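Local coordinates for magnesium and cobalt efflux protein CorC (Neisseria meningitidis serogroup B, PDB 3OI8) that probably takes part in magnesium and cobalt ion transport and, through the paired CBS domains held in this fragment, binds adenosine, at residues Ala136-Ile139 with Thr145-Leu148; Glu117-Ser120 with Lys126-Arg129; Gln14-Glu17 with Asp22-Thr25. All coordinates share one frame; numbering follows the deposited sequence.

The three contacts follow one another along the chain as interaction 3, interaction 2 and interaction 1, each joining segments only a few residues apart. Interactions 1 and 2 belong to the second CBS domain: helix 121-130 leads into strand 135-139, the centres of the two contacts lie about 12 Å apart, and they meet where E117 of one reaches S146 and V138 of the other. Interaction 3 sits in the N-terminal helical region, with its centre about 38 Å from that of interaction 1 and about 29 Å from that of interaction 2. The buried hairpin of interaction 1 borders an adenosine pocket, whereas interactions 2 and 3 are surface contacts whose segments both touch the second subunit.

Interaction 1: Ala136-Ile139 with Thr145-Leu148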
loop_
_atom_site.group_PDB
_atom_site.type_symbol
_atom_site.label_atom_id
_atom_site.label_comp_id
_atom_site.label_asym_id
_atom_site.label_seq_id
_atom_site.Cartn_x
_atom_site.Cartn_y
_atom_site.Cartn_z
ATOM N N ALA A 136 2.737 1.810 11.765
ATOM C CA ALA A 136 2.821 1.479 13.180
ATOM C C ALA A 136 3.958 2.281 13.793
ATOM O O ALA A 136 4.879 2.713 13.095
ATOM C CB ALA A 136 3.060 0.004 13.381
ATOM N N ILE A 137 3.887 2.472 15.100
ATOM C CA ILE A 137 4.947 3.159 15.823
ATOM C C ILE A 137 5.797 2.080 16.474
ATOM O O ILE A 137 5.266 1.181 17.127
ATOM C CB ILE A 137 4.363 4.064 16.914
ATOM C CG1 ILE A 137 3.409 5.112 16.302
ATOM C CG2 ILE A 137 5.497 4.659 17.770
ATOM C CD1 ILE A 137 4.054 6.061 15.307
ATOM N N VAL A 138 7.110 2.158 16.281
ATOM C CA VAL A 138 8.014 1.163 16.828
ATOM C C VAL A 138 8.480 1.607 18.208
ATOM O O VAL A 138 8.896 2.749 18.389
ATOM C CB VAL A 138 9.195 0.951 15.889
ATOM C CG1 VAL A 138 10.108 -0.190 16.391
ATOM C CG2 VAL A 138 8.654 0.660 14.483
ATOM N N ILE A 139 8.373 0.698 19.173
ATOM C CA ILE A 139 8.687 0.970 20.571
ATOM C C ILE A 139 9.967 0.224 20.965
ATOM O O ILE A 139 10.152 -0.923 20.589
ATOM C CB ILE A 139 7.530 0.484 21.474
ATOM C CG1 ILE A 139 6.256 1.272 21.185
ATOM C CG2 ILE A 139 7.902 0.589 22.946
ATOM C CD1 ILE A 139 6.424 2.770 21.329
ATOM N N THR A 145 9.914 5.655 22.056
ATOM C CA THR A 145 9.716 5.557 20.614
ATOM C C THR A 145 11.042 5.288 19.909
ATOM O O THR A 145 12.003 6.034 20.100
ATOM C CB THR A 145 9.139 6.891 20.081
ATOM O OG1 THR A 145 7.838 7.095 20.633
ATOM C CG2 THR A 145 9.055 6.893 18.585
ATOM N N SER A 146 11.102 4.219 19.113
ATOM C CA SER A 146 12.299 3.897 18.330
ATOM C C SER A 146 12.167 4.435 16.915
ATOM O O SER A 146 13.155 4.750 16.266
ATOM C CB SER A 146 12.519 2.380 18.247
ATOM O OG SER A 146 12.618 1.805 19.531
ATOM N N GLY A 147 10.937 4.508 16.426
ATOM C CA GLY A 147 10.689 5.042 15.101
ATOM C C GLY A 147 9.295 4.662 14.645
ATOM O O GLY A 147 8.402 4.447 15.463
ATOM N N LEU A 148 9.103 4.591 13.337
ATOM C CA LEU A 148 7.807 4.207 12.789
ATOM C C LEU A 148 8.070 3.271 11.612
ATOM O O LEU A 148 9.207 3.194 11.116
ATOM C CB LEU A 148 6.991 5.448 12.373
ATOM C CG LEU A 148 7.490 6.345 11.232
ATOM C CD1 LEU A 148 7.239 5.716 9.864
ATOM C CD2 LEU A 148 6.808 7.728 11.290
#
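A136 meets the neighbouring strand through its backbone: its O lies 3.3 Å from CA of L148, a CA-H...O contact. I137 follows as the antiparallel non-hydrogen-bonded partner of L148, and both side chains stand on the same face of the sheet. They cross obliquely, CD1 of I137 touching CB of L148 at 4.2 Å, on a face that P75 of strand 73-77 covers. L148 has its CG between backbone N and carbonyl carbon (chi1 65°), which takes the branched end away from strand 135-139; this residue also touches the bound adenosine, so the hairpin contributes directly to the ligand pocket of the CBS pair.

At V138 the pairing becomes a classic beta bulge, in which one residue faces two. V138 N donates to G147 O at 2.8 Å, approaching from above the carbonyl plane. V138 O in turn receives a bond from S146 N at 2.7 Å and a weak, longer one from G147 N at 3.3 Å. One acceptor thus serves two successive amides, and the register moves by one residue. A chi1 of -175° sets CG1 of V138 opposite its own amide nitrogen and rests that methyl on CB of S146, 4.0 Å away, while CB and CG2 come near O of G147.

I139 is paired beyond the bulge with T145, and there the side chains diverge. Its carbonyl carbon lies 3.4 Å from OG of S146, a hydroxyl that is hydrogen-bonded to E117; the T145 hydroxyl is bonded to the backbone O of K81.

Interaction 2: Glu117-Ser120 with Lys126-Arg129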
loop_
_atom_site.group_PDB
_atom_site.type_symbol
_atom_site.label_atom_id
_atom_site.label_comp_id
_atom_site.label_asym_id
_atom_site.label_seq_id
_atom_site.Cartn_x
_atom_site.Cartn_y
_atom_site.Cartn_z
ATOM N N GLU A 117 10.773 -3.707 17.880
ATOM C CA GLU A 117 11.706 -3.730 16.755
ATOM C C GLU A 117 11.958 -5.148 16.246
ATOM O O GLU A 117 12.363 -5.345 15.094
ATOM C CB GLU A 117 13.053 -3.114 17.172
ATOM C CG GLU A 117 13.000 -1.674 17.665
ATOM C CD GLU A 117 14.374 -1.146 18.087
ATOM O OE1 GLU A 117 15.385 -1.839 17.826
ATOM O OE2 GLU A 117 14.441 -0.045 18.679
ATOM N N GLY A 118 11.735 -6.131 17.114
ATOM C CA GLY A 118 12.076 -7.515 16.801
ATOM C C GLY A 118 10.977 -8.251 16.047
ATOM O O GLY A 118 11.151 -9.380 15.620
ATOM N N LYS A 119 9.832 -7.605 15.877
ATOM C CA LYS A 119 8.712 -8.244 15.204
ATOM C C LYS A 119 9.026 -8.569 13.732
ATOM O O LYS A 119 9.603 -7.750 13.014
ATOM C CB LYS A 119 7.472 -7.360 15.316
ATOM C CG LYS A 119 6.246 -7.961 14.645
ATOM C CD LYS A 119 5.145 -6.937 14.562
ATOM C CE LYS A 119 4.112 -7.178 15.623
ATOM N NZ LYS A 119 3.302 -8.380 15.323
ATOM N N SER A 120 8.650 -9.764 13.284
ATOM C CA SER A 120 8.919 -10.154 11.898
ATOM C C SER A 120 8.096 -9.317 10.928
ATOM O O SER A 120 6.939 -9.010 11.200
ATOM C CB SER A 120 8.621 -11.644 11.679
ATOM O OG SER A 120 7.234 -11.866 11.491
ATOM N N LYS A 126 1.018 -9.136 7.688
ATOM C CA LYS A 126 -0.269 -9.797 7.865
ATOM C C LYS A 126 -1.202 -8.914 8.668
ATOM O O LYS A 126 -2.370 -8.735 8.313
ATOM C CB LYS A 126 -0.105 -11.149 8.557
ATOM C CG LYS A 126 -1.421 -11.902 8.724
ATOM C CD LYS A 126 -1.214 -13.400 8.941
ATOM C CE LYS A 126 -1.028 -13.750 10.414
ATOM N NZ LYS A 126 0.260 -13.251 10.963
ATOM N N GLU A 127 -0.677 -8.344 9.745
ATOM C CA GLU A 127 -1.455 -7.421 10.574
ATOM C C GLU A 127 -1.862 -6.113 9.869
ATOM O O GLU A 127 -2.990 -5.638 10.046
ATOM C CB GLU A 127 -0.740 -7.163 11.900
ATOM C CG GLU A 127 -0.748 -8.402 12.787
ATOM C CD GLU A 127 0.259 -8.337 13.912
ATOM O OE1 GLU A 127 0.461 -7.240 14.479
ATOM O OE2 GLU A 127 0.847 -9.394 14.229
ATOM N N PHE A 128 -0.969 -5.553 9.054
ATOM C CA PHE A 128 -1.339 -4.391 8.245
ATOM C C PHE A 128 -2.507 -4.746 7.328
ATOM O O PHE A 128 -3.445 -3.963 7.186
ATOM C CB PHE A 128 -0.176 -3.923 7.383
ATOM C CG PHE A 128 0.777 -2.983 8.096
ATOM C CD1 PHE A 128 0.321 -2.126 9.077
ATOM C CD2 PHE A 128 2.112 -2.935 7.741
ATOM C CE1 PHE A 128 1.195 -1.242 9.710
ATOM C CE2 PHE A 128 2.992 -2.059 8.366
ATOM C CZ PHE A 128 2.531 -1.214 9.353
ATOM N N ARG A 129 -2.436 -5.916 6.695
ATOM C CA ARG A 129 -3.466 -6.305 5.724
ATOM C C ARG A 129 -4.799 -6.546 6.424
ATOM O O ARG A 129 -5.848 -6.155 5.924
ATOM C CB ARG A 129 -3.026 -7.522 4.889
ATOM C CG ARG A 129 -2.066 -7.172 3.739
ATOM C CD ARG A 129 -1.549 -8.407 2.988
ATOM N NE ARG A 129 -2.551 -9.018 2.113
ATOM C CZ ARG A 129 -2.509 -10.284 1.691
ATOM N NH1 ARG A 129 -1.517 -11.084 2.071
ATOM N NH2 ARG A 129 -3.461 -10.755 0.895
#
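NZ of K119 is 2.9 Å from OE2 of E127, the shorter arm of a salt bridge from the loop before helix 121-130 to a residue nearly two turns into it. The same NZ lies 3.2 Å from OE1 of E127, so both carboxylate oxygens share one cation in a forked contact. As hydrogen bonds the two arms are weak, and attraction between the charges probably accounts for much of the link.

The side chains come from opposite directions. K119 leaves the loop with its chain trans about the first bond (chi1 -180°), then bends at its last two torsions to bring NZ to the carboxylate; its CE follows at 3.8 Å from OE1 of E127. The glutamate is extended beyond CG and reaches out from the helix to meet it. No other pair of residues joins the two segments, whose mutual burial is just 74 Å², and both charged partners are partly exposed.

Around this bridge, K126 forms a salt bridge with D24 of the second subunit, and F128 turns inward onto F151 and I154 of helix 151-154. S120 occupies the N-cap position, its OG hydrogen-bonded to A123 N at the first turn of the helix. A lysine just before the cap thus reaches a glutamate further along, in a surface salt bridge that ties the connection between strand 114-116 and helix 121-130 to the side of that helix, in the second CBS domain.

Interaction 3: Gln14-Glu17 with Asp22-Thr25; sequences QAHE and DADT
A chi1 of 167° swings CG of H16 to the side remote from its own amide nitrogen, and a chi2 of 59° turns the imidazole, so that the ring is sent off the end of helix 5-17 toward the start of helix 23-35. There the ring lies obliquely against the D22-A23 peptide. CE1 of H16 comes to 3.3 Å from N of A23, and ND1 of H16 to 3.6 Å from C of D22. CB of A23 is in van der Waals contact, 3.9 Å from CE1 of H16.

No hydrogen bond joins the two segments. The polar link of the ring is made within the intervening loop, where ND1 of H16 is bonded to the backbone O of F21, the residue immediately before D22. That bond ties the imidazole to the turn and probably keeps it beside the peptide it packs on.

The result is an alpha-alpha hairpin in the N-terminal region of NMB0537, two helices running in roughly opposite directions and joined by a short loop, with a histidine from the last turn of one resting on the first residues of the next. D22 opens that second helix as its N-cap. The CB of D22 points away from the H16 segment, and OD1 of D22 accepts from N of T25 at 3.0 Å in a capping bond with an N-H...acceptor angle of 161°. The T25 hydroxyl gives a second bond to the same oxygen, OG1 of T25 to OD1 of D22 measuring 3.0 Å.

These two donors approach OD1 from opposite faces of the carboxylate plane, the amide nearly in line with the C-O bond and the hydroxyl on the syn side. The double grip probably fixes the rotation of the carboxylate and satisfies an amide of the first helical turn. The second subunit lies against both helices: its V8 packs on A15, its T122 on D24 and its S36 on T25.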
loop_
_atom_site.group_PDB
_atom_site.type_symbol
_atom_site.label_atom_id
_atom_site.label_comp_id
_atom_site.label_asym_id
_atom_site.label_seq_id
_atom_site.Cartn_x
_atom_site.Cartn_y
_atom_site.Cartn_z
ATOM N N GLN A 14 16.227 -25.065 -8.958
ATOM C CA GLN A 14 16.115 -26.314 -9.702
ATOM C C GLN A 14 14.809 -26.367 -10.490
ATOM O O GLN A 14 14.807 -26.677 -11.683
ATOM C CB GLN A 14 16.198 -27.515 -8.757
ATOM C CG GLN A 14 16.233 -28.859 -9.470
ATOM C CD GLN A 14 15.396 -29.920 -8.776
ATOM O OE1 GLN A 14 14.165 -29.905 -8.854
ATOM N NE2 GLN A 14 16.062 -30.851 -8.097
ATOM N N ALA A 15 13.692 -26.066 -9.828
ATOM C CA ALA A 15 12.389 -26.143 -10.490
ATOM C C ALA A 15 12.338 -25.177 -11.671
ATOM O O ALA A 15 11.869 -25.530 -12.760
ATOM C CB ALA A 15 11.267 -25.864 -9.508
ATOM N N HIS A 16 12.848 -23.964 -11.460
ATOM C CA HIS A 16 12.934 -22.991 -12.543
ATOM C C HIS A 16 13.710 -23.513 -13.753
ATOM O O HIS A 16 13.274 -23.334 -14.884
ATOM C CB HIS A 16 13.561 -21.682 -12.086
ATOM C CG HIS A 16 13.956 -20.790 -13.222
ATOM N ND1 HIS A 16 13.049 -20.327 -14.151
ATOM C CD2 HIS A 16 15.160 -20.291 -13.590
ATOM C CE1 HIS A 16 13.676 -19.572 -15.036
ATOM N NE2 HIS A 16 14.957 -19.534 -14.718
ATOM N N GLU A 17 14.862 -24.138 -13.521
ATOM C CA GLU A 17 15.651 -24.678 -14.628
ATOM C C GLU A 17 14.959 -25.881 -15.285
ATOM O O GLU A 17 15.204 -26.187 -16.456
ATOM C CB GLU A 17 17.066 -25.042 -14.173
ATOM C CG GLU A 17 17.176 -26.367 -13.443
ATOM C CD GLU A 17 18.277 -26.365 -12.389
ATOM O OE1 GLU A 17 18.991 -27.384 -12.265
ATOM O OE2 GLU A 17 18.428 -25.344 -11.682
ATOM N N ASP A 22 8.517 -19.763 -14.203
ATOM C CA ASP A 22 9.428 -18.924 -14.987
ATOM C C ASP A 22 10.337 -18.023 -14.151
ATOM O O ASP A 22 10.217 -17.960 -12.926
ATOM C CB ASP A 22 8.654 -18.099 -16.034
ATOM C CG ASP A 22 7.872 -16.944 -15.421
ATOM O OD1 ASP A 22 7.831 -16.826 -14.175
ATOM O OD2 ASP A 22 7.290 -16.151 -16.194
ATOM N N ALA A 23 11.245 -17.325 -14.828
ATOM C CA ALA A 23 12.230 -16.489 -14.149
ATOM C C ALA A 23 11.587 -15.497 -13.179
ATOM O O ALA A 23 12.042 -15.346 -12.050
ATOM C CB ALA A 23 13.097 -15.758 -15.167
ATOM N N ASP A 24 10.531 -14.821 -13.622
ATOM C CA ASP A 24 9.841 -13.849 -12.775
ATOM C C ASP A 24 9.280 -14.466 -11.494
ATOM O O ASP A 24 9.375 -13.876 -10.421
ATOM C CB ASP A 24 8.725 -13.145 -13.550
ATOM C CG ASP A 24 9.259 -12.214 -14.621
ATOM O OD1 ASP A 24 10.499 -12.089 -14.740
ATOM O OD2 ASP A 24 8.438 -11.605 -15.341
ATOM N N THR A 25 8.680 -15.644 -11.607
ATOM C CA THR A 25 8.124 -16.312 -10.438
ATOM C C THR A 25 9.249 -16.652 -9.476
ATOM O O THR A 25 9.127 -16.479 -8.259
ATOM C CB THR A 25 7.362 -17.589 -10.844
ATOM O OG1 THR A 25 6.264 -17.224 -11.678
ATOM C CG2 THR A 25 6.823 -18.311 -9.625
#